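Local coordinates for putative aminopeptidase (Leishmania major, PDB 5NTH), which probably acts as a manganese-dependent M17 leucyl aminopeptidase, removing amino acids from the N termini of peptides, and is caught here with the inhibitor actinonin, at residues A[64-68]-A[69-73]; A[57-60]-A[61-64]. All coordinates share one frame; numbering follows the deposited sequence.

Interaction 1. Residues A[64-68]-A[69-73]; sequences VLFYC and PAVAE
Cys68 and Val71 meet where the loop turns into helix 69-77: SG of Cys68 lies 3.5 Å from CG2 of Val71. Cys68 is the N-cap residue, and its SG sits between its own backbone N and carbonyl carbon (chi1 62°), a rotation that sets the sulfur against the Val71 methyl. The carbonyl starts the helical bonding, with O of Cys68 taking the N-H of Ala72 at 2.9 Å. Pro69 opens the helix, a first-turn position where its missing N-H costs no helical bond.

Both methyls of Val71 touch the loop. CG2 also rests 3.5 Å from O of Phe66, while CG1, anti to the backbone N (chi1 171°), approaches the Phe66 ring at its edge, 4.2 Å from CE1. CG2 of Val64 lies over the rim of one face of that ring, 3.5 Å above its plane, in the type I turn Val64 to Tyr67, closed by the bond from Tyr67 N to Val64 O. Beyond this pair, Tyr140 makes an edge-to-face contact with Phe66. The neighbouring Tyr67 brings the hydroxyl end of its ring to Ala72, OH 3.5 Å from CB.

Tyr96 of a second subunit packs on Pro69, Ala70 and Glu73, placing the helix start at a subunit contact. The side chains meet mainly through methyls, a sulfur and aromatic rings, with the Tyr67 hydroxyl also touching a methyl; the backbone bond from Ala72 N to Cys68 O adds a polar tie between the loop's last residue and the first helical turn.

Interaction 2. Residues A[57-60]-A[61-64]; sequences RDNS and LKSV
Asn59 and Lys62 extend together from the same flank of the chain, yet it is a carbon of the lysine that comes nearest the amide: CE lies 3.2 Å from OD1 of Asn59, and NZ stands farther off at 3.5 Å. The pair rides on a run of successive turns that starts with an Asx turn, in which OD1 of Asp58 accepts the N-H of Ser60 at 3.2 Å. That bond is almost straight (171°), although the donor stands well above the carboxylate plane.

Next come bonds between residues three apart. N of Leu61 reaches O of Asp58 weakly, at 3.4 Å, and N of Lys62 gives a shorter bond of 3.2 Å to O of Asn59. Residues 61-63 follow helical torsions, yet no regular helical bonding pattern develops, so the chain is coiled without forming an alpha helix.

Asn59 and Lys62 start with nearly the same first torsion (chi1 -52° and -50°), CG beside the backbone N in each. The lysine then bends at its last torsion, and its CG rests on O of Asn59. Leu61 is the buried residue among these exposed ones, its CB lying against O of Asp58. Farther along, Ser63 folds its hydroxyl back beside its own N, and OG gives its proton to O of Ser60 at 3.0 Å.

Both contacts lie between the end of helix 53-57 and the first turns of helix 69-77 in the N-terminal domain, far from the manganese sites. From the N terminus, interaction 2 comes first, closing short turns within 58-64; interaction 1 follows on 64-73 and closes the step from loop into helix. Both are local and neither nest nor cross: Val64 ends one and begins the other, and their centres are 9 Å apart. Tyr67 of interaction 1 packs on interaction 2, its CB 3.6 Å from O of Lys62. Interaction 2 lies at the surface, whereas interaction 1 is partly buried, with Cys68 and Ala70 touching Ala88 on strand 83-88, outermost in the six-stranded sheet within this chain.

Interaction 1. Residues A[64-68]-A[69-73]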
ATOM      1  N   VAL A  64      19.791 -33.124  46.456  1.00 31.37           N
ATOM      2  CA  VAL A  64      20.486 -32.905  45.207  1.00 30.22           C
ATOM      3  C   VAL A  64      21.856 -32.374  45.614  1.00 29.68           C
ATOM      4  O   VAL A  64      22.005 -31.628  46.577  1.00 27.52           O
ATOM      5  CB  VAL A  64      19.741 -31.967  44.225  1.00 30.47           C
ATOM      6  CG1 VAL A  64      18.298 -32.416  44.001  1.00 30.65           C
ATOM      7  CG2 VAL A  64      19.767 -30.526  44.697  1.00 30.71           C
ATOM      8  N   LEU A  65      22.844 -32.775  44.846  1.00 30.55           N
ATOM      9  CA  LEU A  65      24.215 -32.662  45.222  1.00 31.81           C
ATOM     10  C   LEU A  65      24.767 -31.235  45.165  1.00 33.06           C
ATOM     11  O   LEU A  65      25.904 -30.979  45.580  1.00 37.67           O
ATOM     12  CB  LEU A  65      25.004 -33.560  44.280  1.00 33.73           C
ATOM     13  CG  LEU A  65      26.433 -33.886  44.685  1.00 36.31           C
ATOM     14  CD1 LEU A  65      26.464 -34.516  46.087  1.00 36.31           C
ATOM     15  CD2 LEU A  65      27.060 -34.814  43.642  1.00 37.33           C
ATOM     16  N   PHE A  66      23.979 -30.290  44.665  1.00 31.30           N
ATOM     17  CA  PHE A  66      24.383 -28.891  44.620  1.00 29.61           C
ATOM     18  C   PHE A  66      23.589 -28.103  45.662  1.00 29.87           C
ATOM     19  O   PHE A  66      23.555 -26.870  45.626  1.00 29.14           O
ATOM     20  CB  PHE A  66      24.199 -28.318  43.193  1.00 28.49           C
ATOM     21  CG  PHE A  66      22.790 -28.320  42.724  1.00 27.59           C
ATOM     22  CD1 PHE A  66      21.898 -27.347  43.150  1.00 27.74           C
ATOM     23  CD2 PHE A  66      22.329 -29.325  41.913  1.00 27.55           C
ATOM     24  CE1 PHE A  66      20.570 -27.370  42.763  1.00 27.93           C
ATOM     25  CE2 PHE A  66      21.002 -29.357  41.516  1.00 27.84           C
ATOM     26  CZ  PHE A  66      20.117 -28.375  41.934  1.00 27.80           C
ATOM     27  N   TYR A  67      22.943 -28.793  46.599  1.00 31.54           N
ATOM     28  CA  TYR A  67      22.204 -28.065  47.636  1.00 33.41           C
ATOM     29  C   TYR A  67      23.242 -27.427  48.492  1.00 34.77           C
ATOM     30  O   TYR A  67      24.296 -28.011  48.716  1.00 35.45           O
ATOM     31  CB  TYR A  67      21.325 -28.939  48.508  1.00 33.10           C
ATOM     32  CG  TYR A  67      20.206 -28.156  49.170  1.00 33.74           C
ATOM     33  CD1 TYR A  67      19.089 -27.777  48.431  1.00 33.77           C
ATOM     34  CD2 TYR A  67      20.243 -27.805  50.542  1.00 33.96           C
ATOM     35  CE1 TYR A  67      18.043 -27.069  49.006  1.00 33.74           C
ATOM     36  CE2 TYR A  67      19.187 -27.103  51.136  1.00 33.66           C
ATOM     37  CZ  TYR A  67      18.094 -26.733  50.349  1.00 34.42           C
ATOM     38  OH  TYR A  67      17.013 -26.043  50.847  1.00 36.07           O
ATOM     39  N   CYS A  68      22.952 -26.209  48.917  1.00 36.43           N
ATOM     40  CA  CYS A  68      23.834 -25.431  49.783  1.00 36.78           C
ATOM     41  C   CYS A  68      23.038 -24.188  50.178  1.00 36.79           C
ATOM     42  O   CYS A  68      21.917 -23.997  49.691  1.00 36.21           O
ATOM     43  CB  CYS A  68      25.145 -25.079  49.080  1.00 36.42           C
ATOM     44  SG  CYS A  68      24.889 -24.051  47.635  1.00 38.90           S
ATOM     45  N   PRO A  69      23.576 -23.367  51.094  1.00 38.17           N
ATOM     46  CA  PRO A  69      22.743 -22.277  51.625  1.00 39.21           C
ATOM     47  C   PRO A  69      22.326 -21.209  50.598  1.00 38.76           C
ATOM     48  O   PRO A  69      21.191 -20.744  50.663  1.00 41.34           O
ATOM     49  CB  PRO A  69      23.628 -21.667  52.715  1.00 38.76           C
ATOM     50  CG  PRO A  69      24.491 -22.790  53.135  1.00 38.23           C
ATOM     51  CD  PRO A  69      24.835 -23.472  51.849  1.00 38.55           C
ATOM     52  N   ALA A  70      23.215 -20.835  49.673  1.00 36.07           N
ATOM     53  CA  ALA A  70      22.873 -19.821  48.669  1.00 34.71           C
ATOM     54  C   ALA A  70      21.759 -20.348  47.767  1.00 34.31           C
ATOM     55  O   ALA A  70      20.860 -19.599  47.355  1.00 33.71           O
ATOM     56  CB  ALA A  70      24.081 -19.435  47.842  1.00 33.88           C
ATOM     57  N   VAL A  71      21.812 -21.649  47.487  1.00 32.74           N
ATOM     58  CA  VAL A  71      20.796 -22.272  46.664  1.00 31.29           C
ATOM     59  C   VAL A  71      19.505 -22.298  47.432  1.00 30.61           C
ATOM     60  O   VAL A  71      18.469 -22.001  46.893  1.00 30.68           O
ATOM     61  CB  VAL A  71      21.176 -23.684  46.227  1.00 30.39           C
ATOM     62  CG1 VAL A  71      19.982 -24.356  45.565  1.00 30.27           C
ATOM     63  CG2 VAL A  71      22.345 -23.619  45.264  1.00 30.03           C
ATOM     64  N   ALA A  72      19.578 -22.647  48.698  1.00 30.92           N
ATOM     65  CA  ALA A  72      18.387 -22.660  49.555  1.00 31.15           C
ATOM     66  C   ALA A  72      17.712 -21.296  49.536  1.00 30.72           C
ATOM     67  O   ALA A  72      16.488 -21.203  49.502  1.00 30.52           O
ATOM     68  CB  ALA A  72      18.779 -23.031  50.977  1.00 30.74           C
ATOM     69  N   GLU A  73      18.531 -20.252  49.533  1.00 30.29           N
ATOM     70  CA  GLU A  73      18.034 -18.892  49.545  1.00 30.77           C
ATOM     71  C   GLU A  73      17.358 -18.542  48.224  1.00 30.42           C
ATOM     72  O   GLU A  73      16.325 -17.850  48.188  1.00 30.27           O
ATOM     73  CB  GLU A  73      19.179 -17.927  49.807  1.00 30.75           C
ATOM     74  CG  GLU A  73      18.756 -16.473  49.874  1.00 31.86           C
ATOM     75  CD  GLU A  73      17.758 -16.146  50.991  1.00 33.18           C
ATOM     76  OE1 GLU A  73      17.661 -16.897  52.022  1.00 32.27           O
ATOM     77  OE2 GLU A  73      17.083 -15.087  50.819  1.00 34.41           O
TER

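Interaction 2. Residues A[57-60]-A[61-64]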
ATOM      1  N   ARG A  57       9.980 -26.417  46.285  1.00 42.89           N
ATOM      2  CA  ARG A  57      10.069 -26.107  47.730  1.00 46.47           C
ATOM      3  C   ARG A  57      10.027 -27.328  48.653  1.00 47.42           C
ATOM      4  O   ARG A  57      10.206 -27.206  49.883  1.00 43.66           O
ATOM      5  CB  ARG A  57       8.979 -25.119  48.121  1.00 48.10           C
ATOM      6  CG  ARG A  57       9.441 -23.716  47.855  1.00 50.36           C
ATOM      7  CD  ARG A  57       8.310 -22.727  47.940  1.00 53.56           C
ATOM      8  NE  ARG A  57       8.877 -21.388  47.822  1.00 56.96           N
ATOM      9  CZ  ARG A  57       8.177 -20.264  47.696  1.00 59.55           C
ATOM     10  NH1 ARG A  57       6.834 -20.278  47.670  1.00 56.04           N
ATOM     11  NH2 ARG A  57       8.844 -19.109  47.597  1.00 60.46           N
ATOM     12  N   ASP A  58       9.788 -28.486  48.042  1.00 48.67           N
ATOM     13  CA  ASP A  58       9.844 -29.774  48.713  1.00 51.87           C
ATOM     14  C   ASP A  58      11.211 -30.028  49.347  1.00 54.34           C
ATOM     15  O   ASP A  58      12.240 -29.581  48.825  1.00 49.03           O
ATOM     16  CB  ASP A  58       9.542 -30.890  47.711  1.00 51.74           C
ATOM     17  CG  ASP A  58       9.056 -32.157  48.368  1.00 53.23           C
ATOM     18  OD1 ASP A  58       9.329 -32.396  49.564  1.00 53.13           O
ATOM     19  OD2 ASP A  58       8.384 -32.930  47.664  1.00 55.34           O
ATOM     20  N   ASN A  59      11.188 -30.762  50.463  1.00 58.62           N
ATOM     21  CA  ASN A  59      12.400 -31.180  51.192  1.00 61.94           C
ATOM     22  C   ASN A  59      13.155 -32.311  50.505  1.00 59.17           C
ATOM     23  O   ASN A  59      14.325 -32.542  50.787  1.00 59.81           O
ATOM     24  CB  ASN A  59      12.051 -31.643  52.609  1.00 66.43           C
ATOM     25  CG  ASN A  59      11.218 -30.624  53.371  1.00 69.27           C
ATOM     26  OD1 ASN A  59      11.525 -29.430  53.387  1.00 67.87           O
ATOM     27  ND2 ASN A  59      10.147 -31.093  53.997  1.00 72.92           N
ATOM     28  N   SER A  60      12.462 -33.044  49.643  1.00 57.29           N
ATOM     29  CA  SER A  60      13.086 -33.991  48.706  1.00 57.36           C
ATOM     30  C   SER A  60      14.324 -33.401  47.940  1.00 57.29           C
ATOM     31  O   SER A  60      15.270 -34.148  47.604  1.00 56.90           O
ATOM     32  CB  SER A  60      12.001 -34.506  47.734  1.00 57.11           C
ATOM     33  OG  SER A  60      12.532 -34.958  46.505  1.00 58.34           O
ATOM     34  N   LEU A  61      14.316 -32.084  47.680  1.00 51.36           N
ATOM     35  CA  LEU A  61      15.412 -31.427  46.944  1.00 48.17           C
ATOM     36  C   LEU A  61      16.692 -31.225  47.708  1.00 46.57           C
ATOM     37  O   LEU A  61      17.734 -31.081  47.082  1.00 46.65           O
ATOM     38  CB  LEU A  61      14.982 -30.077  46.363  1.00 48.60           C
ATOM     39  CG  LEU A  61      14.753 -30.044  44.847  1.00 47.34           C
ATOM     40  CD1 LEU A  61      13.837 -31.161  44.386  1.00 47.20           C
ATOM     41  CD2 LEU A  61      14.165 -28.703  44.463  1.00 46.58           C
ATOM     42  N   LYS A  62      16.648 -31.250  49.035  1.00 43.03           N
ATOM     43  CA  LYS A  62      17.873 -31.056  49.840  1.00 41.74           C
ATOM     44  C   LYS A  62      18.954 -32.134  49.587  1.00 37.85           C
ATOM     45  O   LYS A  62      20.116 -31.964  49.949  1.00 37.31           O
ATOM     46  CB  LYS A  62      17.527 -30.941  51.337  1.00 44.71           C
ATOM     47  CG  LYS A  62      16.418 -29.915  51.612  1.00 47.19           C
ATOM     48  CD  LYS A  62      16.150 -29.586  53.083  1.00 49.16           C
ATOM     49  CE  LYS A  62      14.709 -29.083  53.257  1.00 50.56           C
ATOM     50  NZ  LYS A  62      14.572 -27.837  54.062  1.00 51.38           N
ATOM     51  N   SER A  63      18.554 -33.222  48.945  1.00 35.57           N
ATOM     52  CA  SER A  63      19.436 -34.320  48.541  1.00 34.64           C
ATOM     53  C   SER A  63      20.283 -33.990  47.340  1.00 32.79           C
ATOM     54  O   SER A  63      21.345 -34.569  47.170  1.00 31.51           O
ATOM     55  CB  SER A  63      18.612 -35.556  48.128  1.00 34.66           C
ATOM     56  OG  SER A  63      17.450 -35.657  48.919  1.00 36.98           O
ATOM     57  N   VAL A  64      19.791 -33.124  46.456  1.00 31.37           N
ATOM     58  CA  VAL A  64      20.486 -32.905  45.207  1.00 30.22           C
ATOM     59  C   VAL A  64      21.856 -32.374  45.614  1.00 29.68           C
ATOM     60  O   VAL A  64      22.005 -31.628  46.577  1.00 27.52           O
ATOM     61  CB  VAL A  64      19.741 -31.967  44.225  1.00 30.47           C
ATOM     62  CG1 VAL A  64      18.298 -32.416  44.001  1.00 30.65           C
ATOM     63  CG2 VAL A  64      19.767 -30.526  44.697  1.00 30.71           C
TER